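PDB 4MHR: ectoine hydroxylase from Sphingopyxis alaskensis, which catalyses the iron(II)- and 2-oxoglutarate-dependent hydroxylation of L-ectoine to 5-hydroxyectoine, a compatible solute that protects cells against osmotic stress. Local coordinates for residues D11-R16 against F155-E161; R26-H32 against P165-A169. All coordinates share one frame; numbering follows the deposited sequence.

Contact 1 (D11-R16 against F155-E161); sequences DLYPSR and FETWHVE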
loop_
_atom_site.group_PDB
_atom_site.type_symbol
_atom_site.label_atom_id
_atom_site.label_comp_id
_atom_site.label_asym_id
_atom_site.label_seq_id
_atom_site.Cartn_x
_atom_site.Cartn_y
_atom_site.Cartn_z
ATOM N N ASP A 11 -6.539 21.306 9.970
ATOM C CA ASP A 11 -6.494 20.480 8.725
ATOM C C ASP A 11 -5.343 20.907 7.881
ATOM O O ASP A 11 -5.438 21.832 7.111
ATOM C CB ASP A 11 -7.824 20.444 7.911
ATOM C CG ASP A 11 -7.844 19.350 6.775
ATOM O OD1 ASP A 11 -8.917 19.177 6.148
ATOM O OD2 ASP A 11 -6.826 18.632 6.508
ATOM N N LEU A 12 -4.252 20.133 7.969
ATOM C CA LEU A 12 -3.037 20.388 7.171
ATOM C C LEU A 12 -3.219 20.079 5.712
ATOM O O LEU A 12 -2.497 20.580 4.832
ATOM C CB LEU A 12 -1.879 19.563 7.763
ATOM C CG LEU A 12 -1.143 20.227 8.930
ATOM C CD1 LEU A 12 -1.991 20.673 10.088
ATOM C CD2 LEU A 12 -0.096 19.250 9.441
ATOM N N TYR A 13 -4.183 19.207 5.440
ATOM C CA TYR A 13 -4.370 18.722 4.075
ATOM C C TYR A 13 -5.863 18.734 3.569
ATOM O O TYR A 13 -6.433 17.667 3.263
ATOM C CB TYR A 13 -3.780 17.272 4.071
ATOM C CG TYR A 13 -2.353 17.191 4.418
ATOM C CD1 TYR A 13 -1.408 17.718 3.583
ATOM C CD2 TYR A 13 -1.909 16.538 5.573
ATOM C CE1 TYR A 13 -0.074 17.678 3.892
ATOM C CE2 TYR A 13 -0.543 16.443 5.855
ATOM C CZ TYR A 13 0.368 16.990 5.004
ATOM O OH TYR A 13 1.738 16.899 5.234
ATOM N N PRO A 14 -6.499 19.934 3.445
ATOM C CA PRO A 14 -7.920 20.025 2.958
ATOM C C PRO A 14 -8.101 19.568 1.555
ATOM O O PRO A 14 -7.287 19.900 0.712
ATOM C CB PRO A 14 -8.239 21.518 3.059
ATOM C CG PRO A 14 -6.919 22.193 3.020
ATOM C CD PRO A 14 -5.893 21.257 3.618
ATOM N N SER A 15 -9.104 18.763 1.280
ATOM C CA SER A 15 -9.347 18.329 -0.071
ATOM C C SER A 15 -10.847 18.147 -0.236
ATOM O O SER A 15 -11.579 18.040 0.765
ATOM C CB SER A 15 -8.617 16.995 -0.367
ATOM O OG SER A 15 -8.816 16.550 -1.709
ATOM N N ARG A 16 -11.282 18.056 -1.500
ATOM C CA ARG A 16 -12.709 17.910 -1.842
ATOM C C ARG A 16 -13.613 19.028 -1.294
ATOM O O ARG A 16 -14.779 18.797 -1.064
ATOM C CB ARG A 16 -13.259 16.544 -1.430
ATOM C CG ARG A 16 -12.308 15.423 -1.774
ATOM C CD ARG A 16 -12.956 14.104 -1.650
ATOM N NE ARG A 16 -11.973 13.024 -1.602
ATOM C CZ ARG A 16 -12.282 11.785 -1.277
ATOM N NH1 ARG A 16 -13.530 11.435 -1.002
ATOM N NH2 ARG A 16 -11.346 10.852 -1.241
ATOM N N PHE A 155 -3.283 8.507 0.559
ATOM C CA PHE A 155 -3.395 9.370 1.713
ATOM C C PHE A 155 -4.585 10.300 1.573
ATOM O O PHE A 155 -5.233 10.650 2.552
ATOM C CB PHE A 155 -2.115 10.117 1.983
ATOM C CG PHE A 155 -2.275 11.172 3.063
ATOM C CD1 PHE A 155 -2.324 10.780 4.403
ATOM C CD2 PHE A 155 -2.443 12.531 2.713
ATOM C CE1 PHE A 155 -2.508 11.721 5.398
ATOM C CE2 PHE A 155 -2.626 13.487 3.711
ATOM C CZ PHE A 155 -2.681 13.057 5.055
ATOM N N GLU A 156 -4.879 10.757 0.349
ATOM C CA GLU A 156 -5.971 11.726 0.171
ATOM C C GLU A 156 -7.298 11.091 0.619
ATOM O O GLU A 156 -8.099 11.753 1.299
ATOM C CB GLU A 156 -6.059 12.262 -1.251
ATOM C CG GLU A 156 -6.950 13.494 -1.448
ATOM C CD GLU A 156 -8.439 13.159 -1.732
ATOM O OE1 GLU A 156 -8.749 11.985 -1.855
ATOM O OE2 GLU A 156 -9.288 14.109 -1.764
ATOM N N THR A 157 -7.486 9.798 0.300
ATOM C CA THR A 157 -8.613 9.050 0.838
ATOM C C THR A 157 -8.548 8.778 2.327
ATOM O O THR A 157 -9.549 8.968 3.046
ATOM C CB THR A 157 -8.812 7.757 0.083
ATOM O OG1 THR A 157 -9.154 8.100 -1.246
ATOM C CG2 THR A 157 -9.903 6.828 0.715
ATOM N N TRP A 158 -7.411 8.285 2.797
ATOM C CA TRP A 158 -7.265 7.996 4.218
ATOM C C TRP A 158 -7.533 9.243 5.083
ATOM O O TRP A 158 -8.144 9.160 6.128
ATOM C CB TRP A 158 -5.915 7.333 4.528
ATOM C CG TRP A 158 -5.755 6.010 3.864
ATOM C CD1 TRP A 158 -6.783 5.197 3.375
ATOM C CD2 TRP A 158 -4.532 5.326 3.552
ATOM N NE1 TRP A 158 -6.271 4.072 2.808
ATOM C CE2 TRP A 158 -4.891 4.102 2.901
ATOM C CE3 TRP A 158 -3.170 5.642 3.717
ATOM C CZ2 TRP A 158 -3.940 3.176 2.451
ATOM C CZ3 TRP A 158 -2.203 4.752 3.244
ATOM C CH2 TRP A 158 -2.588 3.518 2.599
ATOM N N HIS A 159 -7.104 10.377 4.627
ATOM C CA HIS A 159 -7.289 11.595 5.349
ATOM C C HIS A 159 -8.775 12.045 5.275
ATOM O O HIS A 159 -9.447 12.178 6.306
ATOM C CB HIS A 159 -6.399 12.642 4.724
ATOM C CG HIS A 159 -6.507 13.985 5.365
ATOM N ND1 HIS A 159 -6.001 14.258 6.624
ATOM C CD2 HIS A 159 -7.097 15.121 4.940
ATOM C CE1 HIS A 159 -6.249 15.523 6.913
ATOM N NE2 HIS A 159 -6.898 16.070 5.903
ATOM N N VAL A 160 -9.269 12.247 4.053
ATOM C CA VAL A 160 -10.631 12.787 3.831
ATOM C C VAL A 160 -11.680 11.829 4.366
ATOM O O VAL A 160 -12.600 12.252 5.090
ATOM C CB VAL A 160 -10.934 13.108 2.362
ATOM C CG1 VAL A 160 -12.444 13.437 2.170
ATOM C CG2 VAL A 160 -10.101 14.273 1.930
ATOM N N GLU A 161 -11.529 10.543 4.070
ATOM C CA GLU A 161 -12.525 9.563 4.486
ATOM C C GLU A 161 -12.294 8.827 5.796
ATOM O O GLU A 161 -13.247 8.437 6.434
ATOM C CB GLU A 161 -12.810 8.561 3.350
ATOM C CG GLU A 161 -13.104 9.235 2.008
ATOM C CD GLU A 161 -13.499 8.263 0.892
ATOM O OE1 GLU A 161 -13.976 7.174 1.196
ATOM O OE2 GLU A 161 -13.339 8.603 -0.295
#
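D11 OD2 is gripped from opposite faces of its carboxylate plane: H159 NE2 donates across the contact at 2.6 Å, and Y13 N closes an Asx turn from the other face. D11 OD2 lies close to the imidazole plane and is met on its syn side. With CG anti to the backbone N (chi1 179°), the H159 ring reaches out from helix 154-162, which also carries W158, important for ectoine stabilization. Y13 CB rests over one imidazole face in a CH-pi contact. The Y13 ring takes the edge of F155 in an offset edge-to-face pair, planes at 85°, while its OH bonds D28. Further along, S15 OG gives a very short bond, 2.5 Å, to E156 OE2. The extended R16 grips E156 side-on and almost coplanar, NE to OE2 and NH2 to OE1 (both 2.9 Å); NH1 and NH2 converge on E161 OE2, whose carboxylate stands nearly perpendicular. With an alanine in place of R16, E156 and E161 would probably lose the cation that bridges them, and V160 CG1 the guanidinium it covers. Both H159 ring nitrogens bond oxygens, D11 OD2 and M164 O, consistent with an imidazolium paired with D11.

Contact 2 (R26-H32 against P165-A169); sequences RLDPVVH and PRMRA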
loop_
_atom_site.group_PDB
_atom_site.type_symbol
_atom_site.label_atom_id
_atom_site.label_comp_id
_atom_site.label_asym_id
_atom_site.label_seq_id
_atom_site.Cartn_x
_atom_site.Cartn_y
_atom_site.Cartn_z
ATOM N N ARG A 26 3.702 19.107 1.036
ATOM C CA ARG A 26 3.792 18.124 2.085
ATOM C C ARG A 26 4.352 18.911 3.256
ATOM O O ARG A 26 5.343 19.693 3.193
ATOM C CB ARG A 26 4.715 16.963 1.675
ATOM C CG ARG A 26 4.956 15.946 2.804
ATOM C CD ARG A 26 5.756 14.758 2.318
ATOM N NE ARG A 26 5.729 13.674 3.268
ATOM C CZ ARG A 26 5.330 12.415 3.040
ATOM N NH1 ARG A 26 4.832 11.996 1.873
ATOM N NH2 ARG A 26 5.445 11.532 4.036
ATOM N N LEU A 27 3.736 18.660 4.373
ATOM C CA LEU A 27 4.180 19.293 5.628
ATOM C C LEU A 27 4.697 18.286 6.680
ATOM O O LEU A 27 4.871 18.626 7.816
ATOM C CB LEU A 27 3.015 20.035 6.181
ATOM C CG LEU A 27 2.485 21.128 5.229
ATOM C CD1 LEU A 27 1.203 21.708 5.852
ATOM C CD2 LEU A 27 3.518 22.229 5.012
ATOM N N ASP A 28 4.914 17.042 6.271
ATOM C CA ASP A 28 5.408 15.956 7.145
ATOM C C ASP A 28 6.729 15.419 6.588
ATOM O O ASP A 28 6.934 15.458 5.398
ATOM C CB ASP A 28 4.403 14.792 7.104
ATOM C CG ASP A 28 3.149 15.086 7.896
ATOM O OD1 ASP A 28 3.279 15.207 9.143
ATOM O OD2 ASP A 28 2.062 15.171 7.270
ATOM N N PRO A 29 7.616 14.883 7.441
ATOM C CA PRO A 29 8.720 14.139 6.866
ATOM C C PRO A 29 8.276 12.942 5.972
ATOM O O PRO A 29 7.137 12.475 6.048
ATOM C CB PRO A 29 9.482 13.620 8.079
ATOM C CG PRO A 29 9.044 14.427 9.202
ATOM C CD PRO A 29 7.608 14.832 8.896
ATOM N N VAL A 30 9.189 12.483 5.133
ATOM C CA VAL A 30 9.037 11.200 4.411
ATOM C C VAL A 30 9.629 10.051 5.264
ATOM O O VAL A 30 8.983 9.051 5.502
ATOM C CB VAL A 30 9.565 11.262 2.978
ATOM C CG1 VAL A 30 9.229 10.014 2.174
ATOM C CG2 VAL A 30 8.985 12.454 2.189
ATOM N N VAL A 31 10.894 10.185 5.644
ATOM C CA VAL A 31 11.571 9.229 6.508
ATOM C C VAL A 31 11.520 9.920 7.906
ATOM O O VAL A 31 12.038 11.020 8.122
ATOM C CB VAL A 31 13.004 8.992 6.080
ATOM C CG1 VAL A 31 13.778 8.184 7.113
ATOM C CG2 VAL A 31 13.027 8.346 4.722
ATOM N N HIS A 32 10.895 9.252 8.850
ATOM C CA HIS A 32 10.629 9.849 10.156
ATOM C C HIS A 32 11.664 9.494 11.258
ATOM O O HIS A 32 11.401 9.644 12.487
ATOM C CB HIS A 32 9.259 9.405 10.594
ATOM C CG HIS A 32 8.112 10.017 9.843
ATOM N ND1 HIS A 32 7.687 9.575 8.603
ATOM C CD2 HIS A 32 7.283 11.032 10.179
ATOM C CE1 HIS A 32 6.610 10.269 8.229
ATOM N NE2 HIS A 32 6.350 11.159 9.182
ATOM N N PRO A 165 -4.651 11.902 10.083
ATOM C CA PRO A 165 -4.273 13.322 10.064
ATOM C C PRO A 165 -3.052 13.682 9.287
ATOM O O PRO A 165 -3.050 14.736 8.659
ATOM C CB PRO A 165 -4.028 13.681 11.551
ATOM C CG PRO A 165 -3.894 12.394 12.268
ATOM C CD PRO A 165 -4.457 11.275 11.400
ATOM N N ARG A 166 -2.016 12.832 9.337
ATOM C CA ARG A 166 -0.674 13.197 8.877
ATOM C C ARG A 166 -0.121 12.141 7.881
ATOM O O ARG A 166 -0.489 10.988 7.925
ATOM C CB ARG A 166 0.308 13.353 10.030
ATOM C CG ARG A 166 -0.038 14.381 11.106
ATOM C CD ARG A 166 0.117 15.764 10.543
ATOM N NE ARG A 166 0.402 16.585 11.638
ATOM C CZ ARG A 166 1.589 17.041 12.026
ATOM N NH1 ARG A 166 2.716 16.836 11.378
ATOM N NH2 ARG A 166 1.589 17.743 13.126
ATOM N N MET A 167 0.853 12.539 7.066
ATOM C CA MET A 167 1.493 11.577 6.137
ATOM C C MET A 167 2.542 10.813 6.889
ATOM O O MET A 167 3.691 11.217 6.896
ATOM C CB MET A 167 2.094 12.303 4.940
ATOM C CG MET A 167 1.004 13.011 4.110
ATOM S SD MET A 167 1.856 13.804 2.766
ATOM C CE MET A 167 0.484 14.661 2.010
ATOM N N ARG A 168 2.120 9.768 7.574
ATOM C CA ARG A 168 3.001 8.974 8.417
ATOM C C ARG A 168 2.554 7.503 8.391
ATOM O O ARG A 168 2.467 6.771 9.393
ATOM C CB ARG A 168 3.160 9.575 9.823
ATOM C CG ARG A 168 4.071 8.697 10.651
ATOM C CD ARG A 168 5.190 9.003 11.589
ATOM N NE ARG A 168 4.916 9.747 12.707
ATOM C CZ ARG A 168 5.666 9.998 13.825
ATOM N NH1 ARG A 168 6.751 9.410 14.294
ATOM N NH2 ARG A 168 5.177 10.948 14.576
ATOM N N ALA A 169 2.258 7.059 7.165
ATOM C CA ALA A 169 1.871 5.694 6.866
ATOM C C ALA A 169 2.534 5.241 5.602
ATOM O O ALA A 169 2.907 6.051 4.733
ATOM C CB ALA A 169 0.341 5.545 6.735
#
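D28 and R166 form the salt bridge of this contact: R166 NH1 reaches D28 OD1 at 2.8 Å with an N-H...O angle of 161°. D28 OD1 lies near the R166 guanidinium plane and is met on its syn side, somewhat out of the carboxylate plane. The other carboxylate oxygen, OD2, takes the backbone N of M167 at 2.9 Å. This bond is straight at the hydrogen but arrives from well above the carboxylate plane; OD2 has Y13 as its second partner. With CG beside its own backbone N (chi1 -75°), D28 directs the two oxygens at consecutive residues of 165-169.

Hydrogen bonds within 26-32 hold R26 in place. Its NE donates to D28 O, and its NH2 to P29 O at 2.8 Å, so the arginine ties back to the backbone of its own loop, while NH1 continues to a salt bridge with D248 and a bond to H193 O. Two more side chains bond backbone oxygens outside the segments, R168 NH1 that of L127 and H32 ND1 that of L126. M167 is the centre of an inverse gamma turn in the connection from helix 154-162 to strand 169-175 of the large antiparallel sheet of this cupin fold; the turn presents its side chain to R26.

The remaining contacts are packing. M167 CB lies over one face of the R26 guanidinium and V30 CG2 over the opposite face, so the group is sandwiched and its rotation restricted, and M167 SD comes within 3.6 Å of R26 NH1. H32 meets R168 in a CH-pi contact: R168 CD sits over the face, 3.4 Å from the imidazole centroid, with P29 CB on the other face. The R168 guanidinium runs on almost parallel to that ring, the two planes 3° apart. At the ring's edge H32 CE1 approaches M167 O at 3.3 Å.

Contacts 1 and 2 lie on the same side of the chain's centre, their centres about 13 Å apart. Along the chain their segments alternate: 11-16 comes first, then 26-32 after the short strand 23-25, then 155-161 on helix 154-162. Last comes 165-169, in the loop leading from that helix to strand 169-175. Two successive parts of the N-terminal region thus pack on two successive parts of the helix-loop-strand unit. The contacts also touch directly: Y13 OH probably hydrogen-bonds L27 N, F155 CE1 packs on R166 O, and L12 on R166. The N-terminal region so runs along helix 154-162 and the loop after it, joining them on one side of the chain.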